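Local coordinates for protein SAM-dependent methyltransferase (PDB 5BP7) that binds S-adenosyl-L-homocysteine and probably acts as a methyltransferase that uses S-adenosyl-L-methionine as its methyl donor, at residues G60-D65 and S123-G128; T86-S91 and G116-Y121; G144-L149 and I159-P164. All coordinates share one frame; numbering follows the deposited sequence.

Contact 1: G60-D65 and S123-G128; sequences GTRVLD and SDDKAG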
loop_
_atom_site.group_PDB
_atom_site.type_symbol
_atom_site.label_atom_id
_atom_site.label_comp_id
_atom_site.label_asym_id
_atom_site.label_seq_id
_atom_site.Cartn_x
_atom_site.Cartn_y
_atom_site.Cartn_z
ATOM N N GLY A 60 -12.700 -0.664 -19.018
ATOM C CA GLY A 60 -13.190 -2.003 -18.786
ATOM C C GLY A 60 -12.117 -2.992 -18.335
ATOM O O GLY A 60 -12.433 -4.127 -18.090
ATOM N N THR A 61 -10.852 -2.581 -18.230
ATOM C CA THR A 61 -9.780 -3.457 -17.718
ATOM C C THR A 61 -10.155 -3.782 -16.278
ATOM O O THR A 61 -10.565 -2.901 -15.549
ATOM C CB THR A 61 -8.404 -2.746 -17.716
ATOM O OG1 THR A 61 -7.997 -2.482 -19.055
ATOM C CG2 THR A 61 -7.344 -3.570 -17.023
ATOM N N ARG A 62 -10.001 -5.042 -15.904
ATOM C CA ARG A 62 -10.307 -5.480 -14.559
ATOM C C ARG A 62 -9.049 -5.359 -13.676
ATOM O O ARG A 62 -7.974 -5.877 -14.029
ATOM C CB ARG A 62 -10.828 -6.933 -14.562
ATOM C CG ARG A 62 -11.027 -7.489 -13.158
ATOM C CD ARG A 62 -11.721 -8.826 -13.073
ATOM N NE ARG A 62 -11.422 -9.539 -11.834
ATOM C CZ ARG A 62 -11.965 -9.300 -10.635
ATOM N NH1 ARG A 62 -12.864 -8.322 -10.425
ATOM N NH2 ARG A 62 -11.594 -10.057 -9.612
ATOM N N VAL A 63 -9.209 -4.734 -12.517
ATOM C CA VAL A 63 -8.135 -4.607 -11.539
ATOM C C VAL A 63 -8.491 -5.342 -10.232
ATOM O O VAL A 63 -9.516 -5.049 -9.613
ATOM C CB VAL A 63 -7.849 -3.107 -11.198
ATOM C CG1 VAL A 63 -6.702 -2.983 -10.187
ATOM C CG2 VAL A 63 -7.521 -2.310 -12.446
ATOM N N LEU A 64 -7.662 -6.299 -9.826
ATOM C CA LEU A 64 -7.762 -6.931 -8.513
ATOM C C LEU A 64 -6.723 -6.293 -7.615
ATOM O O LEU A 64 -5.527 -6.239 -7.968
ATOM C CB LEU A 64 -7.499 -8.454 -8.573
ATOM C CG LEU A 64 -7.438 -9.214 -7.227
ATOM C CD1 LEU A 64 -8.792 -9.228 -6.571
ATOM C CD2 LEU A 64 -6.954 -10.646 -7.422
ATOM N N ASP A 65 -7.160 -5.852 -6.444
ATOM C CA ASP A 65 -6.280 -5.173 -5.482
ATOM C C ASP A 65 -6.361 -5.869 -4.126
ATOM O O ASP A 65 -7.386 -5.822 -3.468
ATOM C CB ASP A 65 -6.676 -3.691 -5.369
ATOM C CG ASP A 65 -5.651 -2.846 -4.602
ATOM O OD1 ASP A 65 -4.479 -3.289 -4.406
ATOM O OD2 ASP A 65 -6.004 -1.703 -4.192
ATOM N N SER A 123 -8.596 -15.028 -7.651
ATOM C CA SER A 123 -9.843 -14.691 -8.314
ATOM C C SER A 123 -10.070 -15.685 -9.453
ATOM O O SER A 123 -9.165 -15.969 -10.226
ATOM C CB SER A 123 -9.778 -13.275 -8.858
ATOM O OG SER A 123 -11.055 -12.880 -9.292
ATOM N N ASP A 124 -11.275 -16.219 -9.556
ATOM C CA ASP A 124 -11.676 -16.970 -10.767
ATOM C C ASP A 124 -11.813 -16.016 -11.969
ATOM O O ASP A 124 -11.607 -16.404 -13.102
ATOM C CB ASP A 124 -12.976 -17.754 -10.529
ATOM C CG ASP A 124 -12.819 -18.836 -9.452
ATOM O OD1 ASP A 124 -11.804 -19.542 -9.454
ATOM O OD2 ASP A 124 -13.713 -18.957 -8.583
ATOM N N ASP A 125 -12.248 -14.796 -11.682
ATOM C CA ASP A 125 -12.306 -13.721 -12.638
ATOM C C ASP A 125 -10.907 -13.110 -12.790
ATOM O O ASP A 125 -10.520 -12.275 -12.006
ATOM C CB ASP A 125 -13.340 -12.707 -12.097
ATOM C CG ASP A 125 -13.629 -11.601 -13.058
ATOM O OD1 ASP A 125 -13.110 -11.614 -14.214
ATOM O OD2 ASP A 125 -14.364 -10.688 -12.619
ATOM N N LYS A 126 -10.171 -13.508 -13.832
ATOM C CA LYS A 126 -8.789 -13.075 -13.990
ATOM C C LYS A 126 -8.707 -11.572 -14.303
ATOM O O LYS A 126 -9.535 -11.007 -15.028
ATOM C CB LYS A 126 -8.050 -13.871 -15.093
ATOM C CG LYS A 126 -8.041 -15.394 -14.979
ATOM C CD LYS A 126 -7.381 -15.868 -13.716
ATOM C CE LYS A 126 -7.538 -17.380 -13.484
ATOM N NZ LYS A 126 -7.473 -17.667 -12.006
ATOM N N ALA A 127 -7.653 -10.953 -13.808
ATOM C CA ALA A 127 -7.502 -9.503 -13.881
ATOM C C ALA A 127 -6.392 -9.099 -14.847
ATOM O O ALA A 127 -5.354 -9.751 -14.904
ATOM C CB ALA A 127 -7.215 -8.955 -12.500
ATOM N N GLY A 128 -6.634 -8.031 -15.602
ATOM C CA GLY A 128 -5.602 -7.385 -16.418
ATOM C C GLY A 128 -4.532 -6.670 -15.589
ATOM O O GLY A 128 -3.400 -6.535 -16.033
#

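Contact 2: T86-S91 and G116-Y121; sequences TGIDMS and GDASGY. With SAH (S-adenosyl-L-homocysteine), chain D.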
loop_
_atom_site.group_PDB
_atom_site.type_symbol
_atom_site.label_atom_id
_atom_site.label_comp_id
_atom_site.label_asym_id
_atom_site.label_seq_id
_atom_site.Cartn_x
_atom_site.Cartn_y
_atom_site.Cartn_z
ATOM N N THR A 86 -12.093 -5.192 -8.025
ATOM C CA THR A 86 -12.365 -5.696 -6.687
ATOM C C THR A 86 -11.191 -5.396 -5.778
ATOM O O THR A 86 -10.047 -5.716 -6.115
ATOM C CB THR A 86 -12.563 -7.222 -6.716
ATOM O OG1 THR A 86 -13.588 -7.534 -7.662
ATOM C CG2 THR A 86 -12.984 -7.742 -5.351
ATOM N N GLY A 87 -11.486 -4.824 -4.626
ATOM C CA GLY A 87 -10.493 -4.582 -3.594
ATOM C C GLY A 87 -10.809 -5.379 -2.335
ATOM O O GLY A 87 -11.927 -5.311 -1.837
ATOM N N ILE A 88 -9.832 -6.127 -1.813
ATOM C CA ILE A 88 -10.023 -6.899 -0.586
ATOM C C ILE A 88 -9.149 -6.316 0.488
ATOM O O ILE A 88 -7.938 -6.152 0.290
ATOM C CB ILE A 88 -9.705 -8.384 -0.764
ATOM C CG1 ILE A 88 -10.703 -8.983 -1.754
ATOM C CG2 ILE A 88 -9.847 -9.145 0.555
ATOM C CD1 ILE A 88 -10.035 -9.756 -2.850
ATOM N N ASP A 89 -9.766 -6.045 1.637
ATOM C CA ASP A 89 -9.057 -5.465 2.764
ATOM C C ASP A 89 -9.593 -5.941 4.108
ATOM O O ASP A 89 -10.789 -6.069 4.300
ATOM C CB ASP A 89 -9.054 -3.941 2.704
ATOM C CG ASP A 89 -7.921 -3.342 3.539
ATOM O OD1 ASP A 89 -8.094 -3.152 4.769
ATOM O OD2 ASP A 89 -6.834 -3.071 2.963
HETATM N N MSE A 90 -8.666 -6.194 5.020
HETATM C CA MSE A 90 -8.973 -6.752 6.322
HETATM C C MSE A 90 -9.595 -5.771 7.290
HETATM O O MSE A 90 -10.206 -6.191 8.283
HETATM C CB MSE A 90 -7.662 -7.279 6.902
HETATM C CG MSE A 90 -7.929 -8.218 8.050
HETATM SE SE MSE A 90 -6.347 -9.340 8.380
HETATM C CE MSE A 90 -5.189 -7.896 9.081
ATOM N N SER A 91 -9.433 -4.480 7.035
ATOM C CA SER A 91 -9.957 -3.428 7.927
ATOM C C SER A 91 -11.425 -3.194 7.673
ATOM O O SER A 91 -11.822 -2.907 6.551
ATOM C CB SER A 91 -9.218 -2.097 7.724
ATOM O OG SER A 91 -9.840 -1.044 8.434
ATOM N N GLY A 116 -12.241 -8.608 4.130
ATOM C CA GLY A 116 -11.700 -9.957 4.248
ATOM C C GLY A 116 -10.188 -10.058 4.290
ATOM O O GLY A 116 -9.466 -9.090 4.059
ATOM N N ASP A 117 -9.724 -11.256 4.649
ATOM C CA ASP A 117 -8.316 -11.613 4.599
ATOM C C ASP A 117 -7.958 -12.024 3.181
ATOM O O ASP A 117 -8.551 -12.947 2.634
ATOM C CB ASP A 117 -8.059 -12.787 5.548
ATOM C CG ASP A 117 -6.583 -13.046 5.800
ATOM O OD1 ASP A 117 -5.702 -12.723 4.975
ATOM O OD2 ASP A 117 -6.294 -13.631 6.856
ATOM N N ALA A 118 -6.961 -11.386 2.603
ATOM C CA ALA A 118 -6.578 -11.655 1.212
ATOM C C ALA A 118 -5.565 -12.811 1.080
ATOM O O ALA A 118 -5.113 -13.091 -0.034
ATOM C CB ALA A 118 -6.035 -10.380 0.578
ATOM N N SER A 119 -5.160 -13.411 2.204
ATOM C CA SER A 119 -4.188 -14.499 2.206
ATOM C C SER A 119 -4.709 -15.648 1.393
ATOM O O SER A 119 -5.811 -16.094 1.614
ATOM C CB SER A 119 -3.914 -14.989 3.627
ATOM O OG SER A 119 -3.256 -13.968 4.353
ATOM N N GLY A 120 -3.938 -16.053 0.397
ATOM C CA GLY A 120 -4.341 -17.127 -0.520
ATOM C C GLY A 120 -5.481 -16.805 -1.467
ATOM O O GLY A 120 -6.071 -17.709 -2.033
ATOM N N TYR A 121 -5.810 -15.528 -1.624
ATOM C CA TYR A 121 -6.935 -15.141 -2.439
ATOM C C TYR A 121 -6.541 -15.273 -3.903
ATOM O O TYR A 121 -5.624 -14.611 -4.363
ATOM C CB TYR A 121 -7.396 -13.705 -2.136
ATOM C CG TYR A 121 -8.725 -13.337 -2.789
ATOM C CD1 TYR A 121 -8.776 -12.870 -4.119
ATOM C CD2 TYR A 121 -9.938 -13.429 -2.073
ATOM C CE1 TYR A 121 -9.991 -12.537 -4.718
ATOM C CE2 TYR A 121 -11.167 -13.082 -2.659
ATOM C CZ TYR A 121 -11.188 -12.651 -3.986
ATOM O OH TYR A 121 -12.395 -12.292 -4.563
HETATM N N SAH D . -2.793 -0.556 -0.977
HETATM C CA SAH D . -3.499 0.303 0.048
HETATM C CB SAH D . -3.253 -0.140 1.501
HETATM C CG SAH D . -1.816 -0.357 1.979
HETATM S SD SAH D . -1.731 -0.408 3.755
HETATM C C SAH D . -3.168 1.763 -0.099
HETATM O O SAH D . -2.283 2.142 -0.873
HETATM O OXT SAH D . -3.785 2.621 0.548
HETATM C "C5'" SAH D . -1.833 -2.154 4.191
HETATM C "C4'" SAH D . -3.290 -2.611 4.114
HETATM O "O4'" SAH D . -3.363 -4.033 4.095
HETATM C "C3'" SAH D . -4.161 -2.133 5.275
HETATM O "O3'" SAH D . -5.285 -1.438 4.728
HETATM C "C2'" SAH D . -4.602 -3.388 6.007
HETATM O "O2'" SAH D . -5.955 -3.302 6.442
HETATM C "C1'" SAH D . -4.472 -4.410 4.898
HETATM N N9 SAH D . -4.205 -5.812 5.241
HETATM C C8 SAH D . -3.277 -6.314 6.111
HETATM N N7 SAH D . -3.281 -7.630 6.132
HETATM C C5 SAH D . -4.255 -7.998 5.206
HETATM C C6 SAH D . -4.749 -9.245 4.767
HETATM N N6 SAH D . -4.278 -10.416 5.251
HETATM N N1 SAH D . -5.734 -9.271 3.833
HETATM C C2 SAH D . -6.209 -8.103 3.360
HETATM N N3 SAH D . -5.822 -6.869 3.711
HETATM C C4 SAH D . -4.826 -6.880 4.650
#

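Contact 3: G144-L149 and I159-P164; sequences GTIELL and ILIGEP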
loop_
_atom_site.group_PDB
_atom_site.type_symbol
_atom_site.label_atom_id
_atom_site.label_comp_id
_atom_site.label_asym_id
_atom_site.label_seq_id
_atom_site.Cartn_x
_atom_site.Cartn_y
_atom_site.Cartn_z
ATOM N N GLY A 144 6.550 -14.560 -2.844
ATOM C CA GLY A 144 5.289 -15.223 -2.577
ATOM C C GLY A 144 4.082 -14.407 -2.990
ATOM O O GLY A 144 3.115 -14.959 -3.504
ATOM N N THR A 145 4.117 -13.095 -2.766
ATOM C CA THR A 145 3.009 -12.241 -3.197
ATOM C C THR A 145 2.900 -12.198 -4.735
ATOM O O THR A 145 1.804 -12.279 -5.290
ATOM C CB THR A 145 3.137 -10.826 -2.611
ATOM O OG1 THR A 145 3.086 -10.901 -1.178
ATOM C CG2 THR A 145 2.023 -9.948 -3.068
ATOM N N ILE A 146 4.030 -12.099 -5.418
ATOM C CA ILE A 146 4.040 -12.130 -6.890
ATOM C C ILE A 146 3.434 -13.432 -7.424
ATOM O O ILE A 146 2.595 -13.432 -8.324
ATOM C CB ILE A 146 5.464 -11.973 -7.448
ATOM C CG1 ILE A 146 5.896 -10.541 -7.273
ATOM C CG2 ILE A 146 5.543 -12.339 -8.932
ATOM C CD1 ILE A 146 7.390 -10.342 -7.398
ATOM N N GLU A 147 3.881 -14.543 -6.847
ATOM C CA GLU A 147 3.353 -15.849 -7.156
ATOM C C GLU A 147 1.820 -15.905 -6.946
ATOM O O GLU A 147 1.098 -16.481 -7.754
ATOM C CB GLU A 147 4.086 -16.882 -6.285
ATOM C CG GLU A 147 4.339 -18.185 -6.957
ATOM C CD GLU A 147 3.066 -18.915 -7.214
ATOM O OE1 GLU A 147 2.255 -19.027 -6.234
ATOM O OE2 GLU A 147 2.890 -19.407 -8.344
ATOM N N LEU A 148 1.332 -15.345 -5.845
ATOM C CA LEU A 148 -0.110 -15.348 -5.549
ATOM C C LEU A 148 -0.899 -14.550 -6.597
ATOM O O LEU A 148 -1.910 -15.036 -7.131
ATOM C CB LEU A 148 -0.395 -14.790 -4.153
ATOM C CG LEU A 148 -1.862 -14.673 -3.740
ATOM C CD1 LEU A 148 -2.498 -16.058 -3.662
ATOM C CD2 LEU A 148 -2.003 -13.947 -2.414
ATOM N N LEU A 149 -0.425 -13.332 -6.870
ATOM C CA LEU A 149 -1.053 -12.448 -7.864
ATOM C C LEU A 149 -1.026 -13.055 -9.262
ATOM O O LEU A 149 -2.009 -12.950 -9.987
ATOM C CB LEU A 149 -0.399 -11.088 -7.884
ATOM C CG LEU A 149 -0.576 -10.268 -6.601
ATOM C CD1 LEU A 149 0.303 -9.042 -6.627
ATOM C CD2 LEU A 149 -2.028 -9.867 -6.372
ATOM N N ILE A 159 1.317 -7.287 -13.142
ATOM C CA ILE A 159 1.357 -7.391 -11.678
ATOM C C ILE A 159 1.916 -6.096 -11.103
ATOM O O ILE A 159 2.929 -5.588 -11.594
ATOM C CB ILE A 159 2.185 -8.619 -11.212
ATOM C CG1 ILE A 159 1.424 -9.896 -11.573
ATOM C CG2 ILE A 159 2.432 -8.583 -9.706
ATOM C CD1 ILE A 159 2.194 -11.187 -11.414
ATOM N N LEU A 160 1.259 -5.579 -10.066
ATOM C CA LEU A 160 1.752 -4.433 -9.315
ATOM C C LEU A 160 2.161 -4.836 -7.923
ATOM O O LEU A 160 1.384 -5.464 -7.196
ATOM C CB LEU A 160 0.706 -3.339 -9.160
ATOM C CG LEU A 160 0.232 -2.569 -10.360
ATOM C CD1 LEU A 160 -0.763 -1.495 -9.878
ATOM C CD2 LEU A 160 1.401 -1.971 -11.112
ATOM N N ILE A 161 3.395 -4.498 -7.577
ATOM C CA ILE A 161 3.962 -4.740 -6.247
ATOM C C ILE A 161 4.432 -3.406 -5.671
ATOM O O ILE A 161 5.270 -2.719 -6.262
ATOM C CB ILE A 161 5.148 -5.719 -6.304
ATOM C CG1 ILE A 161 4.688 -7.129 -6.680
ATOM C CG2 ILE A 161 5.896 -5.766 -4.984
ATOM C CD1 ILE A 161 3.872 -7.868 -5.624
ATOM N N GLY A 162 3.919 -3.080 -4.490
ATOM C CA GLY A 162 4.350 -1.912 -3.724
ATOM C C GLY A 162 5.158 -2.376 -2.541
ATOM O O GLY A 162 4.688 -3.215 -1.768
ATOM N N GLU A 163 6.396 -1.877 -2.419
ATOM C CA GLU A 163 7.378 -2.472 -1.511
ATOM C C GLU A 163 8.417 -1.442 -1.125
ATOM O O GLU A 163 8.817 -0.636 -1.960
ATOM C CB GLU A 163 8.071 -3.672 -2.189
ATOM C CG GLU A 163 9.152 -4.419 -1.403
ATOM C CD GLU A 163 8.640 -5.309 -0.267
ATOM O OE1 GLU A 163 7.405 -5.447 -0.083
ATOM O OE2 GLU A 163 9.492 -5.862 0.469
ATOM N N PRO A 164 8.884 -1.498 0.136
ATOM C CA PRO A 164 9.989 -0.644 0.488
ATOM C C PRO A 164 11.324 -1.130 -0.086
ATOM O O PRO A 164 11.474 -2.295 -0.433
ATOM C CB PRO A 164 10.003 -0.693 2.023
ATOM C CG PRO A 164 8.809 -1.438 2.464
ATOM C CD PRO A 164 8.426 -2.290 1.301
#

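Contact 1: G60-D65 and S123-G128
Arg62 leans from its strand over the loop that runs into strand 127-133, and it can be read outward one atom at a time. Its CB points toward that loop, and CG rests 4.1 Å from CB of Ala127. CG lies anti to the backbone N (chi1 174°) and the chain stays extended to NE, which carries CD past Lys126 O at 3.7 Å and on to Asp125. There NE donates to the backbone Asp125 O at 2.9 Å, a bent bond (144°) entering above the carbonyl plane. The Asp125 carboxylate stacks over one face of the guanidinium, the planes 12° apart, with OD2 displaced toward the rim. This OD2, 3.3 Å from NE, forms a salt bridge of charges alone, since no N-H is aimed at it. At the tip, NH2 gives a weak hydrogen bond to Ser123 OG, whereas NH1 turns to Thr86 OG1 on the adjoining strand. Ser123 OG in turn donates to Asp125 O over 2.8 Å, from the opposite face of the plane to NE. Deeper in, Leu64 CB packs on Ala127 CB at 4.0 Å. Strands 62-66 and 127-133 are parallel neighbours in the Rossmann-like sheet, and the loop entering the second is laid against the first. NE and NH1 hold the guanidinium, helped by the weak bond from NH2, and together restrict its rotation; the stacked carboxylate probably balances part of its charge.

Contact 2: T86-S91 and G116-Y121
Ile88 and Tyr121 meet in a CH-pi contact: CD1 of Ile88 stands 3.3 Å from the centroid of the Tyr121 ring, 12° off its normal, so the methyl sits squarely over one face. The fit is tight. With CG1 beside the backbone N and CG2 anti to it (chi1 -65°), the first branch carries CD1 to Tyr121 and the second runs under the loop, CG2 lying 4.0 Å from Ala118 CB. Among backbone atoms, Gly116 N donates to Asp89 O at 2.9 Å, fastening the start of the loop to the end of the strand. A further set of hydrogen bonds holds the ligand. Asp89 straddles the ribose diol, OD1 accepting from O2' of SAH at 2.7 Å and OD2 from O3' at 2.9 Å; an Asx turn, in which Ser91 N also donates to OD1, holds the carboxylate in place. Asp117 OD1 takes N6 of the adenine at 2.7 Å; it also accepts from Ser119 N, in an Asx turn, and from Ser119 OG, both from the same face of the carboxylate. Ala118 N donates to the neighbouring N1 of SAH at 2.7 Å. The selenomethionine at Met90 lies over an adenine face, its CE 3.5 Å from N7 of SAH. An acidic residue on the ribose at this strand end is a hallmark of class I, Rossmann-like methyltransferases. Strand 84-89 runs between 62-66, whose Leu66 touches Ile88 and Tyr121, and 111-115, from which the loop emerges; Ser91 caps helix 92-104.

Contact 3: G144-L149 and I159-P164
Ile159 begins the strand's contact by reaching under the helix with both branches. Its CD1 comes 3.8 Å from the backbone Ile146 O and 4.3 Å from CG2 of Ile146, while its own CG2 lies 3.8 Å from CD1 of Leu149. At Leu160 the side chain points away, as strand alternation requires, and the backbone meets the helix instead, Leu160 O lying 3.8 Å from CD1 of Leu149. Ile161 returns to the helix-facing side. It crosses Ile146 at about a right angle, CG1 against CG1 at 3.7 Å. Its CG1 lies beside the backbone N, and a bend at chi2 (-70°) brings CD1 to three helix residues: 3.7 Å from CG1 of Ile146, 3.8 Å from CG2 of Thr145 and 3.9 Å from CD1 of Leu149. Beyond it the strand leaves the helix, and Glu163 turns to Thr136 with its carboxylate. No hydrogen bond joins the segments; the interface is one of buried aliphatic branches, with the axes roughly antiparallel (152°). Helix 142-150 is the connecting helix of a beta-alpha-beta crossover between the parallel neighbours 127-133 and 157-166. Leu149 reaches Ala130 and Cys132 on the first of these, and Ile146 reaches Leu268 on strand 261-270, which lies beyond the second.

From the N terminus, strand 62-66 opens contact 1, which closes only when the chain returns at 123-128 to begin strand 127-133. Contact 2 is nested inside that long loop: strand 84-89 leaves, helix 92-104 and strand 111-115 follow, and 116-121 closes it beside the bound S-adenosyl-L-homocysteine. Besides the Arg62 bond to Thr86, the two touch through Leu64 CD1 and Ile88 CD1 and a probable hydrogen bond from Asp65 N to Thr86 O. Contact 3 comes afterwards in series, a short closure from helix 142-150 to strand 157-166. It meets contact 2 where Leu148 packs on Gly120 and Tyr121. Together they tie central strands, a covering helix and the adenosine-binding loop into the Rossmann-like methyltransferase domain.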